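Long-range contacts in purine nucleoside phosphorylase (Grouper iridovirus, PDB 3KHS), which probably catalyses the phosphorolysis of purine nucleosides to free base and ribose 1-phosphate in purine salvage: residues Ile50-Val55 / Ala93-Arg98; His83-His88 / Asn193-Glu198; Arg176-Ser181 / Thr269-Leu274. All blocks are in the same frame, centred on the assembly; numbering follows the deposited sequence.

Contact 1 of 3, residues Ile50-Val55 / Ala93-Arg98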
ATOM      1  N   ILE B  50      12.427  25.033 -14.342  1.00 46.51           N
ATOM      2  CA  ILE B  50      13.377  23.942 -14.345  1.00 40.75           C
ATOM      3  C   ILE B  50      12.892  22.742 -15.142  1.00 41.57           C
ATOM      4  O   ILE B  50      11.798  22.225 -14.933  1.00 41.63           O
ATOM      5  CB  ILE B  50      13.718  23.478 -12.914  1.00 36.46           C
ATOM      6  CG1 ILE B  50      14.234  24.650 -12.096  1.00 32.55           C
ATOM      7  CG2 ILE B  50      14.745  22.374 -12.957  1.00 25.59           C
ATOM      8  CD1 ILE B  50      14.596  24.253 -10.686  1.00 35.84           C
ATOM      9  N   PRO B  51      13.713  22.303 -16.092  1.00 40.40           N
ATOM     10  CA  PRO B  51      13.485  21.168 -16.976  1.00 39.38           C
ATOM     11  C   PRO B  51      13.300  19.868 -16.181  1.00 41.67           C
ATOM     12  O   PRO B  51      14.095  19.569 -15.298  1.00 44.92           O
ATOM     13  CB  PRO B  51      14.767  21.128 -17.793  1.00 34.71           C
ATOM     14  CG  PRO B  51      15.136  22.565 -17.918  1.00 37.03           C
ATOM     15  CD  PRO B  51      14.826  23.145 -16.575  1.00 41.66           C
ATOM     16  N   ASN B  52      12.273  19.096 -16.519  1.00 41.11           N
ATOM     17  CA  ASN B  52      12.012  17.812 -15.863  1.00 42.52           C
ATOM     18  C   ASN B  52      11.424  17.868 -14.448  1.00 39.80           C
ATOM     19  O   ASN B  52      10.998  16.843 -13.939  1.00 40.69           O
ATOM     20  CB  ASN B  52      13.287  16.958 -15.820  1.00 38.18           C
ATOM     21  CG  ASN B  52      13.754  16.510 -17.190  1.00 37.77           C
ATOM     22  OD1 ASN B  52      12.967  16.044 -18.005  1.00 30.47           O
ATOM     23  ND2 ASN B  52      15.056  16.617 -17.433  1.00 35.07           N
ATOM     24  N   PHE B  53      11.419  19.040 -13.810  1.00 41.73           N
ATOM     25  CA  PHE B  53      10.863  19.165 -12.453  1.00 40.02           C
ATOM     26  C   PHE B  53       9.352  19.025 -12.479  1.00 42.67           C
ATOM     27  O   PHE B  53       8.678  19.592 -13.351  1.00 42.89           O
ATOM     28  CB  PHE B  53      11.211  20.533 -11.837  1.00 35.37           C
ATOM     29  CG  PHE B  53      12.153  20.467 -10.655  1.00 32.05           C
ATOM     30  CD1 PHE B  53      13.359  19.783 -10.734  1.00 32.47           C
ATOM     31  CD2 PHE B  53      11.841  21.119  -9.472  1.00 35.21           C
ATOM     32  CE1 PHE B  53      14.244  19.746  -9.654  1.00 31.61           C
ATOM     33  CE2 PHE B  53      12.714  21.093  -8.383  1.00 28.52           C
ATOM     34  CZ  PHE B  53      13.920  20.405  -8.473  1.00 33.43           C
ATOM     35  N   PRO B  54       8.793  18.273 -11.527  1.00 41.44           N
ATOM     36  CA  PRO B  54       7.328  18.130 -11.525  1.00 39.08           C
ATOM     37  C   PRO B  54       6.695  19.491 -11.250  1.00 41.53           C
ATOM     38  O   PRO B  54       7.338  20.363 -10.686  1.00 39.82           O
ATOM     39  CB  PRO B  54       7.078  17.145 -10.391  1.00 33.96           C
ATOM     40  CG  PRO B  54       8.330  16.293 -10.400  1.00 41.69           C
ATOM     41  CD  PRO B  54       9.436  17.318 -10.608  1.00 39.51           C
ATOM     42  N   VAL B  55       5.447  19.678 -11.661  1.00 47.42           N
ATOM     43  CA  VAL B  55       4.742  20.933 -11.418  1.00 53.71           C
ATOM     44  C   VAL B  55       3.926  20.750 -10.137  1.00 58.00           C
ATOM     45  O   VAL B  55       3.604  19.618  -9.767  1.00 60.64           O
ATOM     46  CB  VAL B  55       3.777  21.265 -12.576  1.00 57.61           C
ATOM     47  CG1 VAL B  55       3.023  22.540 -12.272  1.00 60.48           C
ATOM     48  CG2 VAL B  55       4.543  21.404 -13.864  1.00 56.16           C
ATOM     49  N   ALA B  93       8.124  12.278  -7.261  1.00 34.13           N
ATOM     50  CA  ALA B  93       8.265  13.219  -6.144  1.00 37.30           C
ATOM     51  C   ALA B  93       9.668  13.225  -5.583  1.00 34.06           C
ATOM     52  O   ALA B  93      10.035  14.117  -4.838  1.00 26.22           O
ATOM     53  CB  ALA B  93       7.269  12.884  -4.988  1.00 31.93           C
ATOM     54  N   THR B  94      10.453  12.214  -5.916  1.00 34.29           N
ATOM     55  CA  THR B  94      11.809  12.172  -5.395  1.00 34.56           C
ATOM     56  C   THR B  94      12.837  12.486  -6.483  1.00 35.91           C
ATOM     57  O   THR B  94      14.037  12.212  -6.322  1.00 34.42           O
ATOM     58  CB  THR B  94      12.146  10.785  -4.745  1.00 31.03           C
ATOM     59  OG1 THR B  94      11.985   9.737  -5.705  1.00 21.64           O
ATOM     60  CG2 THR B  94      11.271  10.531  -3.548  1.00 28.05           C
ATOM     61  N   PHE B  95      12.367  13.062  -7.585  1.00 36.36           N
ATOM     62  CA  PHE B  95      13.240  13.424  -8.703  1.00 35.13           C
ATOM     63  C   PHE B  95      14.232  14.512  -8.270  1.00 35.81           C
ATOM     64  O   PHE B  95      15.393  14.495  -8.657  1.00 34.73           O
ATOM     65  CB  PHE B  95      12.416  13.910  -9.907  1.00 29.81           C
ATOM     66  CG  PHE B  95      13.253  14.331 -11.080  1.00 27.60           C
ATOM     67  CD1 PHE B  95      13.986  13.395 -11.799  1.00 30.15           C
ATOM     68  CD2 PHE B  95      13.358  15.676 -11.423  1.00 28.52           C
ATOM     69  CE1 PHE B  95      14.822  13.776 -12.843  1.00 28.82           C
ATOM     70  CE2 PHE B  95      14.183  16.075 -12.452  1.00 25.18           C
ATOM     71  CZ  PHE B  95      14.922  15.124 -13.173  1.00 27.92           C
ATOM     72  N   PRO B  96      13.779  15.478  -7.459  1.00 37.15           N
ATOM     73  CA  PRO B  96      14.715  16.528  -7.028  1.00 32.78           C
ATOM     74  C   PRO B  96      15.894  15.960  -6.218  1.00 34.47           C
ATOM     75  O   PRO B  96      16.982  16.530  -6.223  1.00 38.55           O
ATOM     76  CB  PRO B  96      13.825  17.481  -6.224  1.00 29.60           C
ATOM     77  CG  PRO B  96      12.461  17.313  -6.868  1.00 27.14           C
ATOM     78  CD  PRO B  96      12.394  15.799  -7.064  1.00 30.28           C
ATOM     79  N   MET B  97      15.696  14.835  -5.534  1.00 33.61           N
ATOM     80  CA  MET B  97      16.801  14.232  -4.786  1.00 39.02           C
ATOM     81  C   MET B  97      17.832  13.667  -5.753  1.00 39.38           C
ATOM     82  O   MET B  97      19.041  13.673  -5.465  1.00 40.51           O
ATOM     83  CB  MET B  97      16.349  13.085  -3.868  1.00 34.24           C
ATOM     84  CG  MET B  97      15.721  13.517  -2.553  1.00 35.14           C
ATOM     85  SD  MET B  97      16.729  14.593  -1.558  1.00 37.97           S
ATOM     86  CE  MET B  97      16.013  16.215  -1.970  1.00 31.54           C
ATOM     87  N   ARG B  98      17.359  13.141  -6.879  1.00 35.82           N
ATOM     88  CA  ARG B  98      18.277  12.601  -7.864  1.00 38.36           C
ATOM     89  C   ARG B  98      19.033  13.793  -8.470  1.00 39.30           C
ATOM     90  O   ARG B  98      20.227  13.706  -8.735  1.00 40.73           O
ATOM     91  CB  ARG B  98      17.510  11.797  -8.918  1.00 35.55           C
ATOM     92  CG  ARG B  98      16.922  10.511  -8.366  1.00 37.65           C
ATOM     93  CD  ARG B  98      16.278   9.637  -9.447  1.00 35.11           C
ATOM     94  NE  ARG B  98      15.792   8.356  -8.913  1.00 42.57           N
ATOM     95  CZ  ARG B  98      14.661   8.204  -8.211  1.00 40.16           C
ATOM     96  NH1 ARG B  98      13.895   9.242  -7.960  1.00 28.22           N
ATOM     97  NH2 ARG B  98      14.301   7.008  -7.757  1.00 39.87           N
TER
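Phe53 and Pro96 carry the CH-pi part of this contact. Pro96 CG sits over one face of the Phe53 ring, 4.2 Å from its centroid and displaced toward the rim. Pro96 CB comes down on the same ring at its far end, 3.7 Å from Phe53 CZ. The opposite face is covered by Ile50 CD1, over the ring centre, so the phenyl is sandwiched between two aliphatic groups, one from each segment. Aromatic and apolar contacts continue through Phe95. Phe95 CG lies anti to the backbone N (chi1 179°), on the side of the loop; Phe53 CD1 meets the edge of the Phe95 ring near its plane, 4.2 Å from CD2. Asn52 CB lies 3.6 Å from Phe95 CE2, and Pro54 CD touches CD2 more distantly. The pairing sets a type II beta turn, Ile50 to Phe53, in the loop between strands 42-46 and 64-70, against the first turn of helix 95-102, beside the mixed sheet of this phosphorylase-superfamily fold, whose strand 73-79 Pro96 reaches at Met78. Helix 3-15 borders the same loop. No hydrogen bond joins the two segments directly. Polar groups find partners beside the apolar core: the Asn52 amide ND2 bonds to Glu9 and Thr10 of helix 3-15, and Asn52 O to Arg92. Within the helical segment, Arg98 NH1 bonds to Thr94 OG1 at 3.0 Å.

Contact 2 of 3, residues His83-His88 / Asn193-Glu198. With PO4 (phosphate ion), chain G.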
ATOM      1  N   HIS B  83       4.859  15.735  -2.933  1.00 34.41           N
ATOM      2  CA  HIS B  83       4.339  14.621  -2.127  1.00 30.47           C
ATOM      3  C   HIS B  83       3.485  13.664  -2.915  1.00 29.38           C
ATOM      4  O   HIS B  83       2.770  14.071  -3.846  1.00 26.86           O
ATOM      5  CB  HIS B  83       3.417  15.091  -0.986  1.00 26.29           C
ATOM      6  CG  HIS B  83       3.912  16.274  -0.226  1.00 28.62           C
ATOM      7  ND1 HIS B  83       3.867  17.553  -0.735  1.00 34.01           N
ATOM      8  CD2 HIS B  83       4.439  16.380   1.018  1.00 33.44           C
ATOM      9  CE1 HIS B  83       4.346  18.400   0.160  1.00 35.32           C
ATOM     10  NE2 HIS B  83       4.699  17.715   1.234  1.00 36.81           N
ATOM     11  N   LEU B  84       3.503  12.403  -2.482  1.00 26.79           N
ATOM     12  CA  LEU B  84       2.650  11.379  -3.083  1.00 26.48           C
ATOM     13  C   LEU B  84       1.188  11.793  -3.146  1.00 23.03           C
ATOM     14  O   LEU B  84       0.508  11.517  -4.139  1.00 30.17           O
ATOM     15  CB  LEU B  84       2.705  10.062  -2.307  1.00 20.57           C
ATOM     16  CG  LEU B  84       3.705   9.087  -2.894  1.00 28.61           C
ATOM     17  CD1 LEU B  84       5.094   9.701  -2.729  1.00 29.31           C
ATOM     18  CD2 LEU B  84       3.627   7.715  -2.173  1.00 25.87           C
ATOM     19  N   TYR B  85       0.690  12.464  -2.114  1.00 27.23           N
ATOM     20  CA  TYR B  85      -0.727  12.836  -2.107  1.00 30.25           C
ATOM     21  C   TYR B  85      -1.135  13.841  -3.177  1.00 38.96           C
ATOM     22  O   TYR B  85      -2.338  14.007  -3.436  1.00 37.45           O
ATOM     23  CB  TYR B  85      -1.197  13.330  -0.710  1.00 31.11           C
ATOM     24  CG  TYR B  85      -0.598  14.642  -0.258  1.00 30.96           C
ATOM     25  CD1 TYR B  85       0.362  14.681   0.767  1.00 29.85           C
ATOM     26  CD2 TYR B  85      -0.953  15.844  -0.874  1.00 29.13           C
ATOM     27  CE1 TYR B  85       0.959  15.894   1.171  1.00 20.48           C
ATOM     28  CE2 TYR B  85      -0.365  17.055  -0.486  1.00 27.05           C
ATOM     29  CZ  TYR B  85       0.593  17.069   0.548  1.00 29.56           C
ATOM     30  OH  TYR B  85       1.126  18.260   0.994  1.00 28.25           O
ATOM     31  N   GLU B  86      -0.171  14.506  -3.815  1.00 37.79           N
ATOM     32  CA  GLU B  86      -0.559  15.453  -4.852  1.00 34.34           C
ATOM     33  C   GLU B  86      -0.817  14.715  -6.144  1.00 33.80           C
ATOM     34  O   GLU B  86      -1.368  15.279  -7.084  1.00 35.45           O
ATOM     35  CB  GLU B  86       0.522  16.495  -5.108  1.00 41.32           C
ATOM     36  CG  GLU B  86       0.884  17.330  -3.936  1.00 41.77           C
ATOM     37  CD  GLU B  86       2.134  18.111  -4.210  1.00 46.81           C
ATOM     38  OE1 GLU B  86       2.072  19.042  -5.046  1.00 60.01           O
ATOM     39  OE2 GLU B  86       3.179  17.791  -3.614  1.00 42.76           O
ATOM     40  N   GLY B  87      -0.414  13.458  -6.206  1.00 29.78           N
ATOM     41  CA  GLY B  87      -0.634  12.704  -7.426  1.00 30.67           C
ATOM     42  C   GLY B  87       0.651  12.224  -8.077  1.00 34.01           C
ATOM     43  O   GLY B  87       0.607  11.463  -9.038  1.00 34.82           O
ATOM     44  N   HIS B  88       1.801  12.655  -7.556  1.00 32.55           N
ATOM     45  CA  HIS B  88       3.072  12.236  -8.125  1.00 32.71           C
ATOM     46  C   HIS B  88       3.364  10.824  -7.668  1.00 31.73           C
ATOM     47  O   HIS B  88       2.926  10.435  -6.616  1.00 32.82           O
ATOM     48  CB  HIS B  88       4.227  13.100  -7.635  1.00 29.13           C
ATOM     49  CG  HIS B  88       4.001  14.562  -7.778  1.00 22.19           C
ATOM     50  ND1 HIS B  88       3.789  15.166  -8.993  1.00 29.11           N
ATOM     51  CD2 HIS B  88       3.947  15.549  -6.852  1.00 27.62           C
ATOM     52  CE1 HIS B  88       3.609  16.462  -8.814  1.00 26.01           C
ATOM     53  NE2 HIS B  88       3.699  16.722  -7.523  1.00 27.80           N
ATOM     54  N   ASN B 193       0.705   7.913   3.056  1.00 30.03           N
ATOM     55  CA  ASN B 193       0.358   8.561   1.812  1.00 26.94           C
ATOM     56  C   ASN B 193      -0.328   9.914   1.928  1.00 24.61           C
ATOM     57  O   ASN B 193       0.045  10.872   1.251  1.00 26.16           O
ATOM     58  CB  ASN B 193      -0.522   7.655   0.959  1.00 35.80           C
ATOM     59  CG  ASN B 193      -0.495   8.059  -0.502  1.00 42.14           C
ATOM     60  OD1 ASN B 193       0.321   7.558  -1.272  1.00 47.39           O
ATOM     61  ND2 ASN B 193      -1.353   9.009  -0.881  1.00 38.08           N
ATOM     62  N   GLY B 194      -1.326  10.004   2.801  1.00 23.36           N
ATOM     63  CA  GLY B 194      -2.083  11.238   2.906  1.00 24.12           C
ATOM     64  C   GLY B 194      -3.096  11.236   1.731  1.00 23.86           C
ATOM     65  O   GLY B 194      -3.200  10.238   0.988  1.00 19.77           O
ATOM     66  N   PRO B 195      -3.805  12.341   1.496  1.00 16.66           N
ATOM     67  CA  PRO B 195      -3.736  13.595   2.245  1.00 25.14           C
ATOM     68  C   PRO B 195      -4.680  13.618   3.446  1.00 27.80           C
ATOM     69  O   PRO B 195      -4.657  14.547   4.230  1.00 29.94           O
ATOM     70  CB  PRO B 195      -4.108  14.650   1.192  1.00 21.59           C
ATOM     71  CG  PRO B 195      -5.084  13.946   0.338  1.00 20.43           C
ATOM     72  CD  PRO B 195      -4.474  12.542   0.193  1.00 25.50           C
ATOM     73  N   SER B 196      -5.532  12.605   3.582  1.00 30.28           N
ATOM     74  CA  SER B 196      -6.450  12.564   4.726  1.00 23.77           C
ATOM     75  C   SER B 196      -5.680  12.129   5.965  1.00 29.73           C
ATOM     76  O   SER B 196      -4.797  11.266   5.890  1.00 29.50           O
ATOM     77  CB  SER B 196      -7.546  11.573   4.483  1.00 23.91           C
ATOM     78  OG  SER B 196      -6.947  10.312   4.198  1.00 33.74           O
ATOM     79  N   PHE B 197      -6.000  12.732   7.104  1.00 22.83           N
ATOM     80  CA  PHE B 197      -5.345  12.370   8.344  1.00 26.02           C
ATOM     81  C   PHE B 197      -5.903  11.021   8.726  1.00 29.73           C
ATOM     82  O   PHE B 197      -6.967  10.607   8.216  1.00 26.69           O
ATOM     83  CB  PHE B 197      -5.609  13.419   9.430  1.00 28.01           C
ATOM     84  CG  PHE B 197      -4.860  14.718   9.201  1.00 36.89           C
ATOM     85  CD1 PHE B 197      -3.470  14.712   9.001  1.00 36.72           C
ATOM     86  CD2 PHE B 197      -5.529  15.946   9.207  1.00 38.16           C
ATOM     87  CE1 PHE B 197      -2.759  15.908   8.813  1.00 34.62           C
ATOM     88  CE2 PHE B 197      -4.825  17.153   9.017  1.00 40.38           C
ATOM     89  CZ  PHE B 197      -3.438  17.129   8.820  1.00 38.72           C
ATOM     90  N   GLU B 198      -5.197  10.309   9.592  1.00 24.94           N
ATOM     91  CA  GLU B 198      -5.650   8.978   9.949  1.00 31.09           C
ATOM     92  C   GLU B 198      -6.798   8.902  10.960  1.00 38.60           C
ATOM     93  O   GLU B 198      -7.035   9.838  11.748  1.00 32.67           O
ATOM     94  CB  GLU B 198      -4.481   8.114  10.443  1.00 34.83           C
ATOM     95  CG  GLU B 198      -3.386   8.796  11.218  1.00 38.50           C
ATOM     96  CD  GLU B 198      -2.421   9.630  10.354  1.00 38.64           C
ATOM     97  OE1 GLU B 198      -2.076   9.231   9.205  1.00 31.58           O
ATOM     98  OE2 GLU B 198      -2.000  10.702  10.850  1.00 40.42           O
TER
HETATM   99  P   PO4 G 291       5.680  18.498   4.804  1.00 37.50           P
HETATM  100  O1  PO4 G 291       6.429  19.425   5.694  1.00 37.10           O
HETATM  101  O2  PO4 G 291       6.202  18.612   3.405  1.00 35.50           O
HETATM  102  O3  PO4 G 291       5.857  17.091   5.267  1.00 36.46           O
HETATM  103  O4  PO4 G 291       4.236  18.854   4.834  1.00 39.15           O
HETATM  104  O   HOH W   1       2.306  12.071   0.364  1.00 29.06           O
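Tyr85 CB presses into the loop at Asn193-Pro195, and this is the tight part of the contact. Tyr85 CB lies 3.5 Å from Pro195 CD. Tyr85 CB is also 3.4 Å from Asn193 O. The peptide bond before Pro195 is cis. Tyr85 CG stands between its own backbone N and carbonyl carbon (chi1 67°), which puts it 3.8 Å from Pro195 CB, an oblique approach to the ring. Asn193 O lies at the edge of the ring, and the ring runs back over its own segment: His83 CB lies over one Tyr85 face, and Tyr85 OH sits over the centre of the His83 imidazole. A water joins the close part, accepting from Tyr85 N and donating to Asn193 O. Beside this, Leu84 crosses the Asn193 side chain at about a right angle, Leu84 CD2 being 3.4 Å from Asn193 OD1. The Asn193 amide is held by a nearly straight bond from ND2 to Gly194 O (2.9 Å, 176°), with the acceptor in the amide plane. A second subunit covers the contact: its Arg155 packs on Tyr85 and Pro195, its Phe156 meets the Tyr85 ring edge to face, and its Asn142 bonds to Ser196 OG.

The looser side is that of the partly exposed His83, whose NE2 bonds to O2 of a phosphate ion (2.8 Å), probably from the crystallisation liquor, which Ser30, Arg81, Ala113 and Ser217 also bind.

His83 N and His83 ND1 reach Glu86 OE2 from opposite faces of its carboxylate plane. The backbone N bond holds the carboxylate; the ND1 bond, with NE2 bound to phosphate at the other end, would set the ring's rotation, consistent with a role in the phosphate site of this family.

Contact 3 of 3, residues Arg176-Ser181 / Thr269-Leu274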
ATOM      1  N   ARG B 176      20.810  22.086  21.840  1.00 47.20           N
ATOM      2  CA  ARG B 176      21.230  22.401  23.199  1.00 52.46           C
ATOM      3  C   ARG B 176      21.841  23.793  23.180  1.00 53.51           C
ATOM      4  O   ARG B 176      21.401  24.704  23.883  1.00 56.02           O
ATOM      5  CB  ARG B 176      22.288  21.408  23.678  1.00 55.30           C
ATOM      6  CG  ARG B 176      23.030  21.841  24.941  1.00 60.54           C
ATOM      7  CD  ARG B 176      24.263  20.977  25.183  1.00 68.73           C
ATOM      8  NE  ARG B 176      25.146  20.934  24.011  1.00 78.47           N
ATOM      9  CZ  ARG B 176      25.902  21.948  23.582  1.00 82.56           C
ATOM     10  NH1 ARG B 176      25.906  23.112  24.230  1.00 82.56           N
ATOM     11  NH2 ARG B 176      26.648  21.804  22.487  1.00 80.44           N
ATOM     12  N   GLU B 177      22.852  23.945  22.344  1.00 50.45           N
ATOM     13  CA  GLU B 177      23.571  25.194  22.189  1.00 49.58           C
ATOM     14  C   GLU B 177      22.658  26.391  21.957  1.00 51.67           C
ATOM     15  O   GLU B 177      22.987  27.511  22.346  1.00 50.59           O
ATOM     16  CB  GLU B 177      24.523  25.020  21.019  1.00 56.62           C
ATOM     17  CG  GLU B 177      25.709  25.931  20.955  1.00 61.14           C
ATOM     18  CD  GLU B 177      26.720  25.425  19.924  1.00 63.74           C
ATOM     19  OE1 GLU B 177      27.081  24.214  19.982  1.00 58.73           O
ATOM     20  OE2 GLU B 177      27.142  26.241  19.069  1.00 62.04           O
ATOM     21  N   LEU B 178      21.515  26.173  21.309  1.00 51.82           N
ATOM     22  CA  LEU B 178      20.584  27.278  21.046  1.00 49.33           C
ATOM     23  C   LEU B 178      19.536  27.429  22.140  1.00 48.34           C
ATOM     24  O   LEU B 178      18.696  28.331  22.076  1.00 46.51           O
ATOM     25  CB  LEU B 178      19.886  27.106  19.689  1.00 50.19           C
ATOM     26  CG  LEU B 178      20.746  27.293  18.429  1.00 48.02           C
ATOM     27  CD1 LEU B 178      20.206  26.394  17.339  1.00 44.32           C
ATOM     28  CD2 LEU B 178      20.775  28.766  17.984  1.00 39.18           C
ATOM     29  N   GLY B 179      19.591  26.548  23.139  1.00 46.63           N
ATOM     30  CA  GLY B 179      18.655  26.622  24.247  1.00 48.61           C
ATOM     31  C   GLY B 179      17.314  25.955  23.995  1.00 46.04           C
ATOM     32  O   GLY B 179      16.320  26.339  24.605  1.00 47.03           O
ATOM     33  N   MET B 180      17.291  24.941  23.129  1.00 45.56           N
ATOM     34  CA  MET B 180      16.050  24.246  22.767  1.00 46.39           C
ATOM     35  C   MET B 180      16.099  22.781  23.147  1.00 45.35           C
ATOM     36  O   MET B 180      15.276  21.983  22.697  1.00 50.49           O
ATOM     37  CB  MET B 180      15.820  24.336  21.250  1.00 41.73           C
ATOM     38  CG  MET B 180      16.068  25.712  20.649  1.00 51.19           C
ATOM     39  SD  MET B 180      15.735  25.825  18.858  1.00 56.65           S
ATOM     40  CE  MET B 180      16.858  24.619  18.268  1.00 55.76           C
ATOM     41  N   SER B 181      17.060  22.414  23.972  1.00 38.91           N
ATOM     42  CA  SER B 181      17.199  21.017  24.340  1.00 39.15           C
ATOM     43  C   SER B 181      15.949  20.377  24.942  1.00 36.78           C
ATOM     44  O   SER B 181      15.743  19.178  24.789  1.00 38.34           O
ATOM     45  CB  SER B 181      18.368  20.850  25.308  1.00 38.34           C
ATOM     46  OG  SER B 181      18.143  21.634  26.470  1.00 40.44           O
ATOM     47  N   THR B 269      15.224  27.744  11.413  1.00 38.89           N
ATOM     48  CA  THR B 269      16.246  28.392  10.603  1.00 37.42           C
ATOM     49  C   THR B 269      17.561  28.478  11.363  1.00 43.51           C
ATOM     50  O   THR B 269      18.621  28.196  10.805  1.00 46.02           O
ATOM     51  CB  THR B 269      15.844  29.816  10.214  1.00 42.57           C
ATOM     52  OG1 THR B 269      14.639  29.785   9.433  1.00 38.49           O
ATOM     53  CG2 THR B 269      16.964  30.472   9.400  1.00 36.47           C
ATOM     54  N   ALA B 270      17.492  28.879  12.634  1.00 42.92           N
ATOM     55  CA  ALA B 270      18.679  28.977  13.470  1.00 40.13           C
ATOM     56  C   ALA B 270      19.340  27.611  13.610  1.00 42.51           C
ATOM     57  O   ALA B 270      20.559  27.475  13.450  1.00 48.48           O
ATOM     58  CB  ALA B 270      18.304  29.514  14.836  1.00 42.67           C
ATOM     59  N   LEU B 271      18.534  26.599  13.914  1.00 40.68           N
ATOM     60  CA  LEU B 271      19.038  25.232  14.078  1.00 40.46           C
ATOM     61  C   LEU B 271      19.775  24.739  12.833  1.00 39.98           C
ATOM     62  O   LEU B 271      20.876  24.208  12.926  1.00 41.96           O
ATOM     63  CB  LEU B 271      17.882  24.269  14.406  1.00 37.34           C
ATOM     64  CG  LEU B 271      18.173  22.753  14.526  1.00 43.10           C
ATOM     65  CD1 LEU B 271      19.210  22.498  15.574  1.00 42.84           C
ATOM     66  CD2 LEU B 271      16.916  21.984  14.900  1.00 40.55           C
ATOM     67  N   VAL B 272      19.152  24.901  11.670  1.00 40.08           N
ATOM     68  CA  VAL B 272      19.748  24.478  10.410  1.00 38.93           C
ATOM     69  C   VAL B 272      21.078  25.201  10.141  1.00 41.87           C
ATOM     70  O   VAL B 272      22.047  24.577   9.699  1.00 39.97           O
ATOM     71  CB  VAL B 272      18.744  24.726   9.204  1.00 37.30           C
ATOM     72  CG1 VAL B 272      19.413  24.414   7.867  1.00 30.21           C
ATOM     73  CG2 VAL B 272      17.528  23.813   9.342  1.00 30.90           C
ATOM     74  N   LYS B 273      21.122  26.508  10.415  1.00 43.36           N
ATOM     75  CA  LYS B 273      22.335  27.288  10.201  1.00 45.10           C
ATOM     76  C   LYS B 273      23.467  26.802  11.092  1.00 46.52           C
ATOM     77  O   LYS B 273      24.581  26.548  10.607  1.00 47.80           O
ATOM     78  CB  LYS B 273      22.074  28.776  10.442  1.00 42.48           C
ATOM     79  CG  LYS B 273      21.082  29.361   9.457  1.00 45.47           C
ATOM     80  CD  LYS B 273      20.874  30.871   9.617  1.00 46.48           C
ATOM     81  CE  LYS B 273      22.179  31.649   9.465  1.00 53.21           C
ATOM     82  NZ  LYS B 273      21.952  33.130   9.502  1.00 51.26           N
ATOM     83  N   LEU B 274      23.183  26.638  12.383  1.00 45.78           N
ATOM     84  CA  LEU B 274      24.210  26.177  13.312  1.00 47.16           C
ATOM     85  C   LEU B 274      24.695  24.794  12.905  1.00 46.67           C
ATOM     86  O   LEU B 274      25.875  24.480  13.045  1.00 46.95           O
ATOM     87  CB  LEU B 274      23.679  26.129  14.751  1.00 48.13           C
ATOM     88  CG  LEU B 274      24.626  26.577  15.885  1.00 51.59           C
ATOM     89  CD1 LEU B 274      24.056  26.061  17.197  1.00 44.54           C
ATOM     90  CD2 LEU B 274      26.068  26.053  15.683  1.00 38.82           C
TER
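Leu178, with the most surface buried here, projects from the end of helix 165-178 onto helix 257-279. Its two methyls divide the work. Leu178 CD1 rests on the helix backbone, 3.7 Å from Leu271 CA, while CD2 reaches Ala270 CB at 4.1 Å. Leu274, next in buried area, meets Leu178 tip to tip, with its CD1 3.7 Å from Leu178 CG. The same CD1 also lies alongside Glu177, whose CB, CG and CD all pass near it, and Glu177 OE2 is 3.6 Å from Leu274 CD2. Leu271 is the third main participant: its CB receives the methyl of Met180, Met180 CE being 4.0 Å from Leu271 CB. The Met180 chain bends at chi3 (-59°), which places CE against Leu271, and strand 126-129 borders both through Phe126.

Between Leu178 and Met180 the chain leaves the helix through a Schellman motif at Gly179. Its positive phi turns the backbone out of the helix, and Gly179 N bonds to Arg176 O at 2.7 Å. Residues on both sides of this glycine can therefore face the same partner helix.

The cross-contact chemistry is almost wholly aliphatic, without a hydrogen bond between the segments. The charged groups lie on the exposed side, where Glu177 OE1 pairs with Arg176 NH2 and makes a long, weak ion pair with Lys278, though OE2 of Glu177 also borders Leu274. The contact between the two segments is therefore probably held chiefly by burial of leucine, methionine and alanine side chains.

Overall arrangement
Contacts 1 and 2 are neighbours, their centres about 18 Å apart, and they touch where His88 CE1 lies 3.3 Å from Val55 O and Ala93 packs near His83. Their segments alternate along the chain, and four residues separate 83-88 from 93-98. Contact 2 includes the phosphate-binding His83 and reaches the interface with a second subunit, whereas contact 1 lies next to it and touches no other chain. Contact 3 lies across the chain's centre from both, about 30 Å from each between centres, with nearest atoms about 13 Å from contact 1 and about 16 Å from contact 2. It joins the end of helix 165-178 and the residues after it to helix 257-279, its nearest atom to the phosphate, Val272 CG2, being 12.5 Å from PO4 O1.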